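Local coordinates for protein imelysin (Bacteroides ovatus ATCC 8483, PDB 3OYV) that belongs to the imelysin-like proteins of the bacterial cell envelope and probably takes part in iron uptake, possibly by binding a metal, at residues A[23-26]-A[27-30]; A[229-232]-A[233-237]; A[284-287]-A[288-291]; A[351-355]-A[356-360]. All blocks are in the same frame, centred on the assembly; numbering follows the deposited sequence.

Contact 1 of 4, residues A[23-26]-A[27-30]; sequences SWHN and YMRN
Trp24 and Met28, one turn apart on helix 21-47, form a Met-aromatic contact of the i to i+4 kind. Met28 is a selenomethionine, and in one of its two modelled conformers the selenium lies in the plane of the indole, at its edge, with SE of Met28 4.9 Å from the centroid of the five-membered ring of Trp24. The corner atom Trp24 CD1 takes most of the touch, meeting Met28 CG at 3.8 Å. A bend at chi3 (-59°) then folds the terminal methyl back, and Met28 CE ends 3.8 Å from Trp24 CD1 and 4.3 Å from His25 CD2.

Polar contacts between the two segments are those of a regular alpha helix. Four amides, from Tyr27 to Asn30, each bind the carbonyl four residues back, and the shortest bond runs from Tyr27 N to Ser23 O at 2.8 Å. The bond from Arg29 N to His25 O is the straightest, with 165° at the hydrogen.

The polar ends of the side chains look elsewhere in the fold. Trp24 NE1 binds Leu350 O of helix 343-351, Tyr27 OH binds Val341 O, and Asn26 spans Trp321 O and Trp326 NE1. Arg29 makes a cation-pi contact with Trp326. Close to the helix backbone, Trp24 O accepts Met28 N at 2.9 Å while Met28 CB rests 3.3 Å from the same oxygen.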
loop_
_atom_site.group_PDB
_atom_site.type_symbol
_atom_site.label_atom_id
_atom_site.label_comp_id
_atom_site.label_asym_id
_atom_site.label_seq_id
_atom_site.Cartn_x
_atom_site.Cartn_y
_atom_site.Cartn_z
ATOM N N SER A 23 12.541 12.280 -22.233
ATOM C CA SER A 23 12.423 12.597 -20.805
ATOM C C SER A 23 11.465 11.620 -20.113
ATOM O O SER A 23 11.712 11.169 -19.006
ATOM C CB SER A 23 11.908 14.025 -20.606
ATOM O OG SER A 23 12.853 14.987 -21.054
ATOM N N TRP A 24 10.359 11.304 -20.784
ATOM C CA TRP A 24 9.354 10.381 -20.234
ATOM C C TRP A 24 9.987 9.008 -19.983
ATOM O O TRP A 24 9.829 8.420 -18.902
ATOM C CB TRP A 24 8.180 10.259 -21.199
ATOM C CG TRP A 24 6.867 9.906 -20.588
ATOM C CD1 TRP A 24 6.523 8.748 -19.952
ATOM C CD2 TRP A 24 5.710 10.731 -20.575
ATOM N NE1 TRP A 24 5.217 8.808 -19.548
ATOM C CE2 TRP A 24 4.684 10.011 -19.927
ATOM C CE3 TRP A 24 5.435 12.014 -21.051
ATOM C CZ2 TRP A 24 3.413 10.536 -19.743
ATOM C CZ3 TRP A 24 4.187 12.511 -20.880
ATOM C CH2 TRP A 24 3.189 11.786 -20.205
ATOM N N HIS A 25 10.742 8.505 -20.954
ATOM C CA HIS A 25 11.450 7.221 -20.807
ATOM C C HIS A 25 12.408 7.255 -19.639
ATOM O O HIS A 25 12.425 6.349 -18.783
ATOM C CB HIS A 25 12.230 6.872 -22.077
ATOM C CG HIS A 25 11.358 6.689 -23.298
ATOM N ND1 HIS A 25 11.868 6.666 -24.585
ATOM C CD2 HIS A 25 10.014 6.592 -23.437
ATOM C CE1 HIS A 25 10.882 6.505 -25.451
ATOM N NE2 HIS A 25 9.749 6.442 -24.781
ATOM N N ASN A 26 13.277 8.263 -19.635
ATOM C CA ASN A 26 14.280 8.358 -18.598
ATOM C C ASN A 26 13.693 8.506 -17.193
ATOM O O ASN A 26 14.213 7.912 -16.231
ATOM C CB ASN A 26 15.227 9.509 -18.916
ATOM C CG ASN A 26 16.187 9.163 -20.061
ATOM O OD1 ASN A 26 16.568 8.005 -20.217
ATOM N ND2 ASN A 26 16.604 10.177 -20.837
ATOM N N TYR A 27 12.655 9.322 -17.066
ATOM C CA TYR A 27 12.086 9.548 -15.734
ATOM C C TYR A 27 11.295 8.331 -15.257
ATOM O O TYR A 27 11.362 7.971 -14.088
ATOM C CB TYR A 27 11.282 10.836 -15.627
ATOM C CG TYR A 27 11.169 11.251 -14.184
ATOM C CD1 TYR A 27 12.314 11.537 -13.435
ATOM C CD2 TYR A 27 9.936 11.327 -13.564
ATOM C CE1 TYR A 27 12.228 11.904 -12.126
ATOM C CE2 TYR A 27 9.841 11.707 -12.232
ATOM C CZ TYR A 27 10.998 11.999 -11.517
ATOM O OH TYR A 27 10.938 12.393 -10.189
HETATM N N MSE A 28 10.553 7.689 -16.162
HETATM C CA MSE A 28 9.876 6.420 -15.815
HETATM C C MSE A 28 10.897 5.424 -15.300
HETATM O O MSE A 28 10.661 4.764 -14.291
HETATM C CB MSE A 28 9.135 5.792 -16.988
HETATM C CG MSE A 28 7.776 6.326 -17.260
HETATM SE SE MSE A 28 6.802 5.174 -18.433
HETATM C CE MSE A 28 8.022 5.210 -19.929
ATOM N N ARG A 29 11.999 5.283 -16.042
ATOM C CA ARG A 29 13.056 4.379 -15.608
ATOM C C ARG A 29 13.569 4.747 -14.216
ATOM O O ARG A 29 13.777 3.883 -13.370
ATOM C CB ARG A 29 14.237 4.325 -16.602
ATOM C CG ARG A 29 15.376 3.492 -16.169
ATOM C CD ARG A 29 16.370 3.350 -17.275
ATOM N NE ARG A 29 17.577 2.740 -16.723
ATOM C CZ ARG A 29 18.653 2.386 -17.421
ATOM N NH1 ARG A 29 18.715 2.636 -18.699
ATOM N NH2 ARG A 29 19.692 1.821 -16.809
ATOM N N ASN A 30 13.804 6.038 -13.997
ATOM C CA ASN A 30 14.299 6.488 -12.715
ATOM C C ASN A 30 13.346 6.101 -11.576
ATOM O O ASN A 30 13.760 5.568 -10.550
ATOM C CB ASN A 30 14.509 8.002 -12.718
ATOM C CG ASN A 30 15.361 8.456 -11.536
ATOM O OD1 ASN A 30 16.547 8.146 -11.469
ATOM N ND2 ASN A 30 14.742 9.144 -10.560
#

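Contact 2 of 4, residues A[229-232]-A[233-237]; sequences VVTQ and YVDAV
Ala236 N donates to Gln232 O at 2.8 Å, the shortest of the four i to i+4 bonds that join 229-232 to 233-237 on helix 223-261. The wider pi-type turn at 233-237 takes in the donor.

The same two residues also meet through their side chains. The chain of Gln232 leaves with CG anti to the backbone N and bends at chi2 (67°), which sets the amide beside the methyl of the next turn, with Gln232 NE2 3.1 Å from Ala236 CB, a tight fit. Gly138 O accepts a hydrogen bond from this NE2, so the amide is held at its far end as well. With an alanine in place of Gln232, Gly138 O would probably lose this donor and a gap would open beside the Ala236 methyl.

On another flank, Thr231 and Asp235 lie side by side and point the same way, Thr231 CG2 meeting Asp235 OD2 at 3.6 Å. The other carboxylate oxygen, OD1, forms a salt bridge with Lys61. Val230 O receives Val234 N at 3.0 Å and is also brushed by Val234 CG2 at 3.4 Å, while it lies near the plane of the Tyr233 ring, at the edge.

Val230 and Val234 pack on Phe60 of helix 56-62, Val230 also touches Cys74 and Val75 of helix 71-102, and Tyr233 reaches Ile78 of that helix.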
loop_
_atom_site.group_PDB
_atom_site.type_symbol
_atom_site.label_atom_id
_atom_site.label_comp_id
_atom_site.label_asym_id
_atom_site.label_seq_id
_atom_site.Cartn_x
_atom_site.Cartn_y
_atom_site.Cartn_z
ATOM N N VAL A 229 1.203 -17.244 17.163
ATOM C CA VAL A 229 0.467 -16.259 16.371
ATOM C C VAL A 229 1.500 -15.302 15.703
ATOM O O VAL A 229 1.403 -15.011 14.503
ATOM C CB VAL A 229 -0.541 -15.485 17.231
ATOM C CG1 VAL A 229 -1.132 -14.313 16.425
ATOM C CG2 VAL A 229 -1.639 -16.430 17.770
ATOM N N VAL A 230 2.463 -14.814 16.481
ATOM C CA VAL A 230 3.492 -13.896 15.963
ATOM C C VAL A 230 4.328 -14.581 14.870
ATOM O O VAL A 230 4.578 -14.016 13.805
ATOM C CB VAL A 230 4.349 -13.302 17.057
ATOM C CG1 VAL A 230 5.462 -12.440 16.463
ATOM C CG2 VAL A 230 3.479 -12.491 18.055
ATOM N N THR A 231 4.728 -15.810 15.119
ATOM C CA THR A 231 5.585 -16.533 14.200
ATOM C C THR A 231 4.870 -16.747 12.884
ATOM O O THR A 231 5.436 -16.513 11.800
ATOM C CB THR A 231 6.066 -17.834 14.861
ATOM O OG1 THR A 231 6.907 -17.481 15.930
ATOM C CG2 THR A 231 6.779 -18.760 13.856
ATOM N N GLN A 232 3.620 -17.201 12.958
ATOM C CA GLN A 232 2.813 -17.417 11.749
ATOM C C GLN A 232 2.584 -16.130 10.965
ATOM O O GLN A 232 2.632 -16.105 9.727
ATOM C CB GLN A 232 1.481 -18.108 12.058
ATOM C CG GLN A 232 0.518 -18.306 10.926
ATOM C CD GLN A 232 0.970 -19.270 9.875
ATOM O OE1 GLN A 232 1.928 -20.029 10.045
ATOM N NE2 GLN A 232 0.250 -19.279 8.782
ATOM N N TYR A 233 2.287 -15.054 11.694
ATOM C CA TYR A 233 2.058 -13.758 11.061
ATOM C C TYR A 233 3.274 -13.304 10.262
ATOM O O TYR A 233 3.184 -12.879 9.117
ATOM C CB TYR A 233 1.706 -12.758 12.144
ATOM C CG TYR A 233 1.649 -11.291 11.793
ATOM C CD1 TYR A 233 0.496 -10.689 11.320
ATOM C CD2 TYR A 233 2.761 -10.496 12.021
ATOM C CE1 TYR A 233 0.457 -9.319 11.045
ATOM C CE2 TYR A 233 2.736 -9.125 11.804
ATOM C CZ TYR A 233 1.567 -8.552 11.332
ATOM O OH TYR A 233 1.522 -7.185 11.149
ATOM N N VAL A 234 4.433 -13.424 10.871
ATOM C CA VAL A 234 5.670 -12.997 10.202
ATOM C C VAL A 234 5.979 -13.920 9.026
ATOM O O VAL A 234 6.260 -13.455 7.905
ATOM C CB VAL A 234 6.844 -12.965 11.187
ATOM C CG1 VAL A 234 8.196 -12.799 10.468
ATOM C CG2 VAL A 234 6.641 -11.847 12.255
ATOM N N ASP A 235 5.910 -15.229 9.245
ATOM C CA ASP A 235 6.398 -16.183 8.245
ATOM C C ASP A 235 5.430 -16.419 7.105
ATOM O O ASP A 235 5.896 -16.742 6.014
ATOM C CB ASP A 235 6.764 -17.537 8.914
ATOM C CG ASP A 235 8.009 -17.480 9.770
ATOM O OD1 ASP A 235 8.778 -16.512 9.638
ATOM O OD2 ASP A 235 8.194 -18.437 10.561
ATOM N N ALA A 236 4.109 -16.288 7.339
ATOM C CA ALA A 236 3.083 -16.534 6.343
ATOM C C ALA A 236 2.468 -15.278 5.748
ATOM O O ALA A 236 1.976 -15.304 4.634
ATOM C CB ALA A 236 1.984 -17.468 6.906
ATOM N N VAL A 237 2.455 -14.188 6.495
ATOM C CA VAL A 237 1.834 -12.962 6.015
ATOM C C VAL A 237 2.864 -11.917 5.603
ATOM O O VAL A 237 2.916 -11.523 4.424
ATOM C CB VAL A 237 0.791 -12.397 7.003
ATOM C CG1 VAL A 237 0.161 -11.088 6.453
ATOM C CG2 VAL A 237 -0.310 -13.447 7.257
#

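Contact 3 of 4, residues A[284-287]-A[288-291]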
loop_
_atom_site.group_PDB
_atom_site.type_symbol
_atom_site.label_atom_id
_atom_site.label_comp_id
_atom_site.label_asym_id
_atom_site.label_seq_id
_atom_site.Cartn_x
_atom_site.Cartn_y
_atom_site.Cartn_z
ATOM N N LYS A 284 -1.850 -4.789 -0.009
ATOM C CA LYS A 284 -2.116 -5.815 0.997
ATOM C C LYS A 284 -1.089 -5.860 2.121
ATOM O O LYS A 284 -1.186 -6.694 3.034
ATOM C CB LYS A 284 -2.251 -7.171 0.330
ATOM C CG LYS A 284 -3.485 -7.255 -0.549
ATOM C CD LYS A 284 -3.627 -8.634 -1.102
ATOM C CE LYS A 284 -4.971 -8.889 -1.742
ATOM N NZ LYS A 284 -5.053 -10.290 -2.258
ATOM N N SER A 285 -0.121 -4.933 2.117
ATOM C CA SER A 285 0.824 -4.785 3.211
ATOM C C SER A 285 0.481 -3.626 4.106
ATOM O O SER A 285 1.171 -3.441 5.096
ATOM C CB SER A 285 2.263 -4.599 2.690
ATOM O OG SER A 285 2.553 -3.268 2.308
ATOM N N GLU A 286 -0.548 -2.838 3.803
ATOM C CA GLU A 286 -0.726 -1.576 4.525
ATOM C C GLU A 286 -1.303 -1.697 5.932
ATOM O O GLU A 286 -1.334 -0.708 6.638
ATOM C CB GLU A 286 -1.472 -0.541 3.691
ATOM C CG GLU A 286 -0.728 -0.132 2.423
ATOM C CD GLU A 286 -1.420 0.960 1.612
ATOM O OE1 GLU A 286 -2.078 1.865 2.194
ATOM O OE2 GLU A 286 -1.311 0.917 0.387
ATOM N N ALA A 287 -1.701 -2.903 6.363
ATOM C CA ALA A 287 -2.004 -3.156 7.777
ATOM C C ALA A 287 -0.761 -3.385 8.631
ATOM O O ALA A 287 -0.875 -3.495 9.845
ATOM C CB ALA A 287 -3.000 -4.324 7.944
ATOM N N PHE A 288 0.429 -3.458 8.011
ATOM C CA PHE A 288 1.670 -3.620 8.737
ATOM C C PHE A 288 2.690 -2.564 8.339
ATOM O O PHE A 288 3.839 -2.878 8.002
ATOM C CB PHE A 288 2.248 -5.053 8.726
ATOM C CG PHE A 288 2.121 -5.820 7.435
ATOM C CD1 PHE A 288 0.978 -6.532 7.150
ATOM C CD2 PHE A 288 3.210 -5.972 6.589
ATOM C CE1 PHE A 288 0.879 -7.341 6.022
ATOM C CE2 PHE A 288 3.142 -6.759 5.467
ATOM C CZ PHE A 288 1.978 -7.467 5.166
ATOM N N LEU A 289 2.277 -1.295 8.418
ATOM C CA LEU A 289 3.187 -0.168 8.191
ATOM C C LEU A 289 3.953 0.150 9.478
ATOM O O LEU A 289 3.762 1.199 10.115
ATOM C CB LEU A 289 2.427 1.042 7.655
ATOM C CG LEU A 289 1.791 0.902 6.266
ATOM C CD1 LEU A 289 0.783 2.027 5.959
ATOM C CD2 LEU A 289 2.875 0.838 5.168
ATOM N N PHE A 290 4.797 -0.796 9.883
ATOM C CA PHE A 290 5.677 -0.643 11.018
ATOM C C PHE A 290 6.996 -1.320 10.736
ATOM O O PHE A 290 7.133 -2.050 9.763
ATOM C CB PHE A 290 5.054 -1.197 12.324
ATOM C CG PHE A 290 4.964 -2.697 12.393
ATOM C CD1 PHE A 290 3.831 -3.364 11.930
ATOM C CD2 PHE A 290 5.972 -3.425 12.968
ATOM C CE1 PHE A 290 3.754 -4.750 12.047
ATOM C CE2 PHE A 290 5.913 -4.799 13.064
ATOM C CZ PHE A 290 4.802 -5.455 12.623
ATOM N N GLY A 291 7.991 -1.056 11.574
ATOM C CA GLY A 291 9.310 -1.603 11.355
ATOM C C GLY A 291 9.939 -0.949 10.142
ATOM O O GLY A 291 9.727 0.246 9.901
HETATM O O HOH W 1 3.920 -2.540 4.689
HETATM O O HOH W 2 -0.631 -0.047 9.195
#
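The ring of Phe288 lies against the backbone of Ser285, whose O stands 3.4 Å above the plane of the Phe288 ring, over its centre. A CH-pi contact adds to this: Ser285 CA is 3.8 Å from the centroid of the Phe288 ring, 23° off its normal. Ser285 CB touches the rim at Phe288 CE2, 3.6 Å away. A chi1 of 39° turns the ring back over its own turn, and Ser285 O is thereby met twice by one residue, for it also accepts Phe288 N at 3.0 Å. That donor approaches from above the carbonyl plane, not along a lone pair. A serine in place of Phe288 would probably strip the cover from Ser285 and leave Tyr242 without its edge-to-face partner.

Leu289 is the centre of an inverse gamma turn, closed by a weak bond from Phe290 N to Phe288 O, in the segment between helices 265-283 and 298-303. Its branch swings back alongside Glu286, with Leu289 CD1 3.5 Å from Glu286 O. A water joins the same two backbones, donating to Glu286 O at 2.7 Å and accepting from Leu289 N. Another water donates to Ser285 OG and, weakly, to Phe288 O; Ser285 OG also hydrogen-bonds Trp282 O.

In the conformer described, the extended Glu286 chain carries OE1 to a salt bridge with Lys93 and a hydrogen bond to a glycerol.

Contact 4 of 4, residues A[351-355]-A[356-360]. With GOL (glycerol), chain E.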
loop_
_atom_site.group_PDB
_atom_site.type_symbol
_atom_site.label_atom_id
_atom_site.label_comp_id
_atom_site.label_asym_id
_atom_site.label_seq_id
_atom_site.Cartn_x
_atom_site.Cartn_y
_atom_site.Cartn_z
ATOM N N LEU A 351 1.964 6.368 -16.496
ATOM C CA LEU A 351 1.426 5.237 -17.227
ATOM C C LEU A 351 -0.048 5.355 -17.623
ATOM O O LEU A 351 -0.476 4.707 -18.574
ATOM C CB LEU A 351 1.624 3.934 -16.435
ATOM C CG LEU A 351 3.056 3.456 -16.284
ATOM C CD1 LEU A 351 3.089 2.223 -15.371
ATOM C CD2 LEU A 351 3.679 3.155 -17.667
ATOM N N TYR A 352 -0.819 6.118 -16.844
ATOM C CA TYR A 352 -2.259 6.199 -16.975
ATOM C C TYR A 352 -2.755 7.623 -17.170
ATOM O O TYR A 352 -2.129 8.574 -16.676
ATOM C CB TYR A 352 -2.913 5.700 -15.703
ATOM C CG TYR A 352 -2.836 4.225 -15.422
ATOM C CD1 TYR A 352 -3.811 3.363 -15.872
ATOM C CD2 TYR A 352 -1.816 3.708 -14.616
ATOM C CE1 TYR A 352 -3.774 2.014 -15.533
ATOM C CE2 TYR A 352 -1.757 2.369 -14.306
ATOM C CZ TYR A 352 -2.752 1.530 -14.744
ATOM O OH TYR A 352 -2.682 0.209 -14.376
ATOM N N LYS A 353 -3.897 7.732 -17.834
ATOM C CA LYS A 353 -4.619 8.978 -17.831
ATOM C C LYS A 353 -6.111 8.682 -17.801
ATOM O O LYS A 353 -6.628 7.949 -18.646
ATOM C CB LYS A 353 -4.216 9.783 -19.050
ATOM C CG LYS A 353 -4.880 11.163 -19.063
ATOM C CD LYS A 353 -4.417 12.013 -20.195
ATOM C CE LYS A 353 -4.928 13.427 -20.059
ATOM N NZ LYS A 353 -4.623 14.214 -21.289
ATOM N N ASN A 354 -6.803 9.250 -16.815
ATOM C CA ASN A 354 -8.289 9.194 -16.771
ATOM C C ASN A 354 -8.830 7.759 -16.815
ATOM O O ASN A 354 -9.814 7.429 -17.498
ATOM C CB ASN A 354 -8.931 10.058 -17.896
ATOM C CG ASN A 354 -8.552 11.543 -17.815
ATOM O OD1 ASN A 354 -8.230 12.082 -16.741
ATOM N ND2 ASN A 354 -8.565 12.212 -18.976
ATOM N N GLY A 355 -8.156 6.891 -16.073
ATOM C CA GLY A 355 -8.570 5.518 -15.865
ATOM C C GLY A 355 -8.114 4.502 -16.895
ATOM O O GLY A 355 -8.454 3.327 -16.787
ATOM N N GLU A 356 -7.349 4.924 -17.902
ATOM C CA GLU A 356 -6.918 4.020 -18.983
ATOM C C GLU A 356 -5.416 4.160 -19.193
ATOM O O GLU A 356 -4.846 5.203 -18.872
ATOM C CB GLU A 356 -7.649 4.336 -20.301
ATOM C CG GLU A 356 -9.176 4.123 -20.271
ATOM C CD GLU A 356 -9.612 2.642 -20.149
ATOM O OE1 GLU A 356 -8.759 1.713 -20.114
ATOM O OE2 GLU A 356 -10.846 2.402 -20.082
ATOM N N PRO A 357 -4.775 3.117 -19.745
ATOM C CA PRO A 357 -3.378 3.266 -20.115
ATOM C C PRO A 357 -3.199 4.431 -21.070
ATOM O O PRO A 357 -4.054 4.662 -21.950
ATOM C CB PRO A 357 -3.054 1.940 -20.825
ATOM C CG PRO A 357 -3.947 0.950 -20.157
ATOM C CD PRO A 357 -5.236 1.732 -19.926
ATOM N N ARG A 358 -2.083 5.146 -20.928
ATOM C CA ARG A 358 -1.754 6.176 -21.899
ATOM C C ARG A 358 -1.488 5.573 -23.272
ATOM O O ARG A 358 -1.112 4.401 -23.403
ATOM C CB ARG A 358 -0.558 6.967 -21.449
ATOM C CG ARG A 358 -0.882 7.844 -20.282
ATOM C CD ARG A 358 0.357 8.561 -19.825
ATOM N NE ARG A 358 0.207 9.489 -18.695
ATOM C CZ ARG A 358 -0.129 10.777 -18.793
ATOM N NH1 ARG A 358 -0.569 11.305 -19.942
ATOM N NH2 ARG A 358 -0.074 11.539 -17.716
ATOM N N LYS A 359 -1.649 6.422 -24.278
ATOM C CA LYS A 359 -1.395 6.058 -25.665
ATOM C C LYS A 359 -0.322 6.963 -26.240
ATOM O O LYS A 359 -0.115 8.101 -25.793
ATOM C CB LYS A 359 -2.675 6.184 -26.511
ATOM C CG LYS A 359 -3.793 5.282 -26.055
ATOM C CD LYS A 359 -4.992 5.474 -26.923
ATOM C CE LYS A 359 -6.125 4.555 -26.511
ATOM N NZ LYS A 359 -7.304 4.693 -27.421
ATOM N N VAL A 360 0.362 6.433 -27.241
ATOM C CA VAL A 360 1.299 7.220 -28.014
ATOM C C VAL A 360 0.493 8.035 -29.059
ATOM O O VAL A 360 -0.676 7.750 -29.362
ATOM C CB VAL A 360 2.396 6.325 -28.649
ATOM C CG1 VAL A 360 3.095 5.437 -27.559
ATOM C CG2 VAL A 360 1.825 5.480 -29.768
HETATM C C1 GOL E . -1.988 11.990 -14.832
HETATM O O1 GOL E . -2.693 11.049 -15.626
HETATM C C2 GOL E . -2.599 13.409 -14.926
HETATM O O2 GOL E . -3.961 13.374 -14.446
HETATM C C3 GOL E . -2.692 13.965 -16.371
HETATM O O3 GOL E . -1.448 14.273 -17.027
#
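Lys353 and Glu356 form the hydrogen-bonded pair of a short antiparallel hairpin, closed by a type I' turn with positive phi at Asn354 and Gly355. Lys353 N donates to Glu356 O at 2.9 Å. The return bond, from Glu356 N to Lys353 O, is longer at 3.2 Å. Tyr352 and Pro357 follow as a non-hydrogen-bonded pair, after which Arg358 N binds Leu351 O at 2.9 Å, almost straight at 174°.

Arg358 carries the side-chain contact. Its chain, extended from CG to NE, runs across the first strand, and Lys353 CB lies 4.0 Å from the plane of the Arg358 guanidinium, over one face but offset toward its rim. Beyond, Arg358 NH2 donates to O3 of a glycerol at 3.1 Å, while O1 of that glycerol donates to Tyr352 O at 2.7 Å. NH1 is held by Ile14 O. Lys353 NZ and Arg358 NH1, like charges, stand 5.2 Å apart, and the salt bridge of NZ to Asp15 probably eases their repulsion. Glu356 bends at chi2 (-68°) and folds its carboxylate back beside the Gly355 carbonyl.

Tyr352 and Pro357 both pack on Cys272 of helix 265-283. Leu351 and Arg358 lean instead on helix 21-47, and the backbone of Gly355 hydrogen-bonds Tyr117.

The four contacts fall into two touching pairs. Contacts 1 and 4 have centres about 16 Å apart and meet where Trp24 CZ2 approaches Arg358 NE at 3.5 Å and Met28 SE approaches Leu351 CD2 at 3.8 Å. Contacts 2 and 3, with centres about 13 Å apart, join through Tyr233 OH, which lies 3.3 Å from Phe288 CB. Contacts 1 and 2 lie on opposite sides of the chain's centre, their centres about 38 Å apart. Contact 3 is nearest that centre, and its Glu286 borders a glycerol and an unknown ligand, which, like the glycerol of contact 4, probably come from the crystallisation liquor, though they may mark a pocket.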